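Local coordinates for conserved membrane protein (PDB 6GZU) that probably acts as a secreted CE-clan cysteine protease of Chlamydia abortus, combining deubiquitinating and acetyltransferase activities in an effector that induces Golgi fragmentation in host cells, at residues N97-P109 and I132-R144. Residues are numbered along the deposited sequence; the frame is centred on the assembly and turned at random.
Sequences NFRIYAYPLWHHP and ISHWTLVIVNLDR
Trp106 turns an edge onto the face of Trp135 in a T-shaped stack, its five-membered ring 5.0 Å from the six-membered ring of Trp135 by centroids and the planes 80° apart. On that same Trp135 ring Trp106 CB adds a CH-pi contact, while Pro104 CB meets the ring obliquely. One face of the Trp106 indole carries His134 O; at its edge NE1 donates to Ser133 OG at 2.8 Å, which, with the stack, should restrain the rotation of the ring. With CG of Trp106 trans to the backbone N (chi1 -172°), the indole extends along the sheet to reach both partners.

At the far end the Arg99 guanidinium has Leu142 CB over one face and Asp143 at its edge. NE and NH2 grip one oxygen side-on, NH2 reaching Asp143 OD1 at 2.8 Å from above the carboxylate plane. The bent chain of Arg99 brings its guanidinium to this salt bridge.

Between these ends strands 100-107 and 134-141 pair antiparallel, with paired backbone bonds linking Tyr101 to Val140, Tyr103 to Val138, Leu105 to Thr136 and His107 to His134. Non-hydrogen-bonded pairs alternate with these, and Trp106-Trp135 illustrates how such neighbours, sharing one face, can stack. Ile100 CG2 lies beside Ile139 CG2 at 3.6 Å on the face covered by helix 204-217; on the other, Leu105 CD1 touches Val138 CG2 at 3.8 Å, and Tyr103 and Val140 pack on helix 51-58. A water donates to His134 O and accepts from Thr136 OG1.

The ladder forms the centre of the mixed sheet of a Ulp1-like CE-clan protease domain. It carries His134, whose NE2 bonds to Asp151 and whose side chain touches Cys204, consistent with the family's Cys-His-Asp catalytic triad.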
loop_
_atom_site.group_PDB
_atom_site.type_symbol
_atom_site.label_atom_id
_atom_site.label_comp_id
_atom_site.label_asym_id
_atom_site.label_seq_id
_atom_site.Cartn_x
_atom_site.Cartn_y
_atom_site.Cartn_z
ATOM N N ASN A 97 -12.705 -2.826 11.048
ATOM C CA ASN A 97 -13.493 -1.637 10.731
ATOM C C ASN A 97 -12.931 -0.669 9.650
ATOM O O ASN A 97 -13.203 0.539 9.628
ATOM C CB ASN A 97 -13.710 -0.861 12.035
ATOM C CG ASN A 97 -14.881 0.078 11.949
ATOM O OD1 ASN A 97 -15.755 -0.097 11.091
ATOM N ND2 ASN A 97 -14.921 1.081 12.839
ATOM N N PHE A 98 -12.148 -1.186 8.740
ATOM C CA PHE A 98 -11.514 -0.307 7.762
ATOM C C PHE A 98 -12.136 -0.449 6.375
ATOM O O PHE A 98 -12.740 -1.505 6.067
ATOM C CB PHE A 98 -10.026 -0.626 7.700
ATOM C CG PHE A 98 -9.313 -0.338 8.974
ATOM C CD1 PHE A 98 -8.959 0.969 9.270
ATOM C CD2 PHE A 98 -8.984 -1.346 9.865
ATOM C CE1 PHE A 98 -8.296 1.279 10.435
ATOM C CE2 PHE A 98 -8.325 -1.030 11.063
ATOM C CZ PHE A 98 -7.954 0.292 11.311
ATOM N N ARG A 99 -11.916 0.550 5.499
ATOM C CA ARG A 99 -12.481 0.508 4.145
ATOM C C ARG A 99 -11.469 0.632 3.027
ATOM O O ARG A 99 -11.700 0.174 1.899
ATOM C CB ARG A 99 -13.482 1.645 3.969
ATOM C CG ARG A 99 -14.609 1.598 4.971
ATOM C CD ARG A 99 -15.300 0.213 4.975
ATOM N NE ARG A 99 -16.096 -0.026 3.763
ATOM C CZ ARG A 99 -16.684 -1.189 3.481
ATOM N NH1 ARG A 99 -16.502 -2.211 4.312
ATOM N NH2 ARG A 99 -17.455 -1.334 2.389
ATOM N N ILE A 100 -10.331 1.249 3.316
ATOM C CA ILE A 100 -9.304 1.494 2.324
ATOM C C ILE A 100 -8.009 0.922 2.879
ATOM O O ILE A 100 -7.601 1.260 4.024
ATOM C CB ILE A 100 -9.148 2.999 2.015
ATOM C CG1 ILE A 100 -10.476 3.568 1.507
ATOM C CG2 ILE A 100 -7.977 3.202 1.013
ATOM C CD1 ILE A 100 -10.489 5.023 1.256
ATOM N N TYR A 101 -7.360 0.054 2.092
ATOM C CA TYR A 101 -6.159 -0.658 2.528
ATOM C C TYR A 101 -5.042 -0.292 1.576
ATOM O O TYR A 101 -5.128 -0.586 0.390
ATOM C CB TYR A 101 -6.413 -2.176 2.484
ATOM C CG TYR A 101 -7.415 -2.654 3.521
ATOM C CD1 TYR A 101 -8.756 -2.287 3.448
ATOM C CD2 TYR A 101 -7.023 -3.537 4.551
ATOM C CE1 TYR A 101 -9.667 -2.730 4.435
ATOM C CE2 TYR A 101 -7.922 -4.009 5.511
ATOM C CZ TYR A 101 -9.237 -3.585 5.447
ATOM O OH TYR A 101 -10.145 -4.004 6.407
ATOM N N ALA A 102 -3.980 0.341 2.071
ATOM C CA ALA A 102 -2.942 0.835 1.182
ATOM C C ALA A 102 -1.577 0.219 1.476
ATOM O O ALA A 102 -1.066 0.398 2.600
ATOM C CB ALA A 102 -2.871 2.356 1.216
ATOM N N TYR A 103 -0.968 -0.446 0.489
ATOM C CA TYR A 103 0.227 -1.244 0.695
ATOM C C TYR A 103 1.394 -0.737 -0.103
ATOM O O TYR A 103 1.403 -0.792 -1.343
ATOM C CB TYR A 103 -0.027 -2.677 0.164
ATOM C CG TYR A 103 -1.078 -3.427 0.940
ATOM C CD1 TYR A 103 -2.447 -3.237 0.676
ATOM C CD2 TYR A 103 -0.704 -4.257 1.994
ATOM C CE1 TYR A 103 -3.408 -3.912 1.444
ATOM C CE2 TYR A 103 -1.645 -4.919 2.784
ATOM C CZ TYR A 103 -2.986 -4.724 2.526
ATOM O OH TYR A 103 -3.897 -5.401 3.314
ATOM N N PRO A 104 2.440 -0.306 0.594
ATOM C CA PRO A 104 3.714 -0.020 -0.110
ATOM C C PRO A 104 4.247 -1.329 -0.674
ATOM O O PRO A 104 4.277 -2.366 0.026
ATOM C CB PRO A 104 4.628 0.501 1.022
ATOM C CG PRO A 104 3.622 1.044 2.067
ATOM C CD PRO A 104 2.467 0.084 2.018
ATOM N N LEU A 105 4.673 -1.307 -1.933
ATOM C CA LEU A 105 5.099 -2.507 -2.628
ATOM C C LEU A 105 6.492 -2.237 -3.200
ATOM O O LEU A 105 6.652 -1.298 -3.988
ATOM C CB LEU A 105 4.064 -2.909 -3.706
ATOM C CG LEU A 105 4.181 -4.310 -4.319
ATOM C CD1 LEU A 105 2.931 -4.806 -4.981
ATOM C CD2 LEU A 105 5.228 -4.191 -5.448
ATOM N N TRP A 106 7.448 -3.081 -2.821
ATOM C CA TRP A 106 8.871 -2.968 -3.155
ATOM C C TRP A 106 9.176 -3.882 -4.332
ATOM O O TRP A 106 8.689 -5.002 -4.390
ATOM C CB TRP A 106 9.686 -3.438 -1.959
ATOM C CG TRP A 106 11.138 -3.204 -2.096
ATOM C CD1 TRP A 106 11.830 -2.113 -1.648
ATOM C CD2 TRP A 106 12.121 -4.092 -2.680
ATOM N NE1 TRP A 106 13.178 -2.249 -1.936
ATOM C CE2 TRP A 106 13.383 -3.451 -2.563
ATOM C CE3 TRP A 106 12.061 -5.355 -3.296
ATOM C CZ2 TRP A 106 14.557 -4.029 -3.035
ATOM C CZ3 TRP A 106 13.246 -5.926 -3.784
ATOM C CH2 TRP A 106 14.466 -5.268 -3.639
ATOM N N HIS A 107 9.975 -3.396 -5.295
ATOM C CA HIS A 107 10.342 -4.191 -6.467
ATOM C C HIS A 107 11.760 -3.963 -6.918
ATOM O O HIS A 107 12.255 -2.849 -6.843
ATOM C CB HIS A 107 9.416 -3.876 -7.647
ATOM C CG HIS A 107 9.584 -4.818 -8.791
ATOM N ND1 HIS A 107 9.219 -6.147 -8.706
ATOM C CD2 HIS A 107 10.072 -4.634 -10.050
ATOM C CE1 HIS A 107 9.481 -6.746 -9.862
ATOM N NE2 HIS A 107 9.991 -5.851 -10.694
ATOM N N HIS A 108 12.361 -5.015 -7.451
ATOM C CA HIS A 108 13.634 -4.906 -8.155
ATOM C C HIS A 108 13.528 -5.844 -9.340
ATOM O O HIS A 108 13.117 -6.996 -9.191
ATOM C CB HIS A 108 14.798 -5.335 -7.278
ATOM C CG HIS A 108 16.123 -4.967 -7.863
ATOM N ND1 HIS A 108 16.696 -5.662 -8.906
ATOM C CD2 HIS A 108 16.977 -3.958 -7.567
ATOM C CE1 HIS A 108 17.854 -5.106 -9.217
ATOM N NE2 HIS A 108 18.053 -4.072 -8.416
ATOM N N PRO A 109 13.924 -5.372 -10.536
ATOM C CA PRO A 109 13.766 -6.187 -11.745
ATOM C C PRO A 109 14.662 -7.426 -11.822
ATOM O O PRO A 109 14.384 -8.301 -12.679
ATOM C CB PRO A 109 14.123 -5.220 -12.896
ATOM C CG PRO A 109 14.053 -3.817 -12.270
ATOM C CD PRO A 109 14.412 -4.001 -10.825
ATOM N N ILE A 132 18.259 1.527 -5.499
ATOM C CA ILE A 132 18.137 0.085 -5.698
ATOM C C ILE A 132 16.722 -0.292 -5.537
ATOM O O ILE A 132 16.227 -1.036 -6.348
ATOM C CB ILE A 132 18.963 -0.702 -4.719
ATOM C CG1 ILE A 132 20.408 -0.319 -4.899
ATOM C CG2 ILE A 132 18.811 -2.187 -4.906
ATOM C CD1 ILE A 132 21.341 -1.260 -4.223
ATOM N N SER A 133 16.065 0.241 -4.509
ATOM C CA SER A 133 14.617 0.053 -4.301
ATOM C C SER A 133 13.788 0.766 -5.343
ATOM O O SER A 133 14.128 1.902 -5.684
ATOM C CB SER A 133 14.188 0.696 -2.972
ATOM O OG SER A 133 14.837 0.068 -1.905
ATOM N N HIS A 134 12.672 0.156 -5.784
ATOM C CA HIS A 134 11.608 0.954 -6.386
ATOM C C HIS A 134 10.356 0.684 -5.583
ATOM O O HIS A 134 10.087 -0.458 -5.234
ATOM C CB HIS A 134 11.361 0.643 -7.879
ATOM C CG HIS A 134 10.298 1.508 -8.494
ATOM N ND1 HIS A 134 10.415 2.888 -8.552
ATOM C CD2 HIS A 134 9.081 1.209 -9.024
ATOM C CE1 HIS A 134 9.326 3.395 -9.112
ATOM N NE2 HIS A 134 8.504 2.400 -9.419
ATOM N N TRP A 135 9.629 1.745 -5.250
ATOM C CA TRP A 135 8.401 1.661 -4.467
ATOM C C TRP A 135 7.195 2.008 -5.297
ATOM O O TRP A 135 7.220 2.985 -6.064
ATOM C CB TRP A 135 8.487 2.635 -3.291
ATOM C CG TRP A 135 9.487 2.262 -2.263
ATOM C CD1 TRP A 135 10.725 2.809 -2.056
ATOM C CD2 TRP A 135 9.309 1.308 -1.243
ATOM N NE1 TRP A 135 11.348 2.201 -0.991
ATOM C CE2 TRP A 135 10.468 1.294 -0.449
ATOM C CE3 TRP A 135 8.261 0.440 -0.924
ATOM C CZ2 TRP A 135 10.613 0.420 0.642
ATOM C CZ3 TRP A 135 8.400 -0.409 0.162
ATOM C CH2 TRP A 135 9.558 -0.417 0.932
ATOM N N THR A 136 6.141 1.198 -5.150
ATOM C CA THR A 136 4.842 1.458 -5.740
ATOM C C THR A 136 3.790 1.255 -4.670
ATOM O O THR A 136 4.115 0.945 -3.516
ATOM C CB THR A 136 4.582 0.511 -6.910
ATOM O OG1 THR A 136 4.631 -0.850 -6.452
ATOM C CG2 THR A 136 5.627 0.680 -8.012
ATOM N N LEU A 137 2.512 1.452 -5.014
ATOM C CA LEU A 137 1.445 1.396 -3.996
ATOM C C LEU A 137 0.267 0.614 -4.562
ATOM O O LEU A 137 -0.176 0.888 -5.682
ATOM C CB LEU A 137 0.991 2.824 -3.661
ATOM C CG LEU A 137 -0.108 2.940 -2.595
ATOM C CD1 LEU A 137 0.455 2.494 -1.238
ATOM C CD2 LEU A 137 -0.671 4.372 -2.534
ATOM N N VAL A 138 -0.300 -0.303 -3.776
ATOM C CA VAL A 138 -1.539 -1.013 -4.168
ATOM C C VAL A 138 -2.572 -0.585 -3.138
ATOM O O VAL A 138 -2.383 -0.737 -1.914
ATOM C CB VAL A 138 -1.342 -2.541 -4.125
ATOM C CG1 VAL A 138 -2.693 -3.286 -4.287
ATOM C CG2 VAL A 138 -0.368 -2.985 -5.216
ATOM N N ILE A 139 -3.688 -0.037 -3.606
ATOM C CA ILE A 139 -4.774 0.338 -2.721
ATOM C C ILE A 139 -5.971 -0.587 -2.991
ATOM O O ILE A 139 -6.412 -0.740 -4.146
ATOM C CB ILE A 139 -5.243 1.791 -2.994
ATOM C CG1 ILE A 139 -4.090 2.790 -2.854
ATOM C CG2 ILE A 139 -6.451 2.136 -2.034
ATOM C CD1 ILE A 139 -4.431 4.185 -3.365
ATOM N N VAL A 140 -6.544 -1.168 -1.942
ATOM C CA VAL A 140 -7.810 -1.899 -2.036
ATOM C C VAL A 140 -8.854 -1.002 -1.408
ATOM O O VAL A 140 -8.737 -0.612 -0.233
ATOM C CB VAL A 140 -7.728 -3.264 -1.323
ATOM C CG1 VAL A 140 -9.119 -3.915 -1.237
ATOM C CG2 VAL A 140 -6.731 -4.160 -2.060
ATOM N N ASN A 141 -9.877 -0.653 -2.188
ATOM C CA ASN A 141 -10.966 0.197 -1.706
ATOM C C ASN A 141 -12.231 -0.638 -1.726
ATOM O O ASN A 141 -12.763 -0.972 -2.806
ATOM C CB ASN A 141 -11.098 1.475 -2.556
ATOM C CG ASN A 141 -12.106 2.455 -2.015
ATOM O OD1 ASN A 141 -13.171 2.068 -1.522
ATOM N ND2 ASN A 141 -11.804 3.744 -2.123
ATOM N N LEU A 142 -12.695 -1.043 -0.546
ATOM C CA LEU A 142 -13.846 -1.939 -0.493
ATOM C C LEU A 142 -15.148 -1.233 -0.899
ATOM O O LEU A 142 -16.079 -1.871 -1.438
ATOM C CB LEU A 142 -14.005 -2.528 0.932
ATOM C CG LEU A 142 -12.831 -3.361 1.505
ATOM C CD1 LEU A 142 -13.153 -3.791 2.926
ATOM C CD2 LEU A 142 -12.564 -4.594 0.622
ATOM N N ASP A 143 -15.237 0.069 -0.629
ATOM C CA ASP A 143 -16.460 0.817 -0.928
ATOM C C ASP A 143 -16.628 0.984 -2.431
ATOM O O ASP A 143 -17.741 0.866 -2.958
ATOM C CB ASP A 143 -16.441 2.202 -0.250
ATOM C CG ASP A 143 -16.740 2.138 1.240
ATOM O OD1 ASP A 143 -17.661 1.385 1.671
ATOM O OD2 ASP A 143 -16.061 2.863 1.986
ATOM N N ARG A 144 -15.511 1.197 -3.123
ATOM C CA ARG A 144 -15.539 1.446 -4.566
ATOM C C ARG A 144 -15.304 0.177 -5.383
ATOM O O ARG A 144 -15.426 0.202 -6.624
ATOM C CB ARG A 144 -14.528 2.545 -4.964
ATOM C CG ARG A 144 -15.005 3.931 -4.535
ATOM C CD ARG A 144 -13.932 4.960 -4.669
ATOM N NE ARG A 144 -13.539 5.178 -6.052
ATOM C CZ ARG A 144 -14.050 6.115 -6.858
ATOM N NH1 ARG A 144 -15.037 6.900 -6.456
ATOM N NH2 ARG A 144 -13.560 6.266 -8.081
HETATM O O HOH W 1 7.484 -1.608 -6.327
HETATM O O HOH W 2 14.385 -1.445 -8.196
#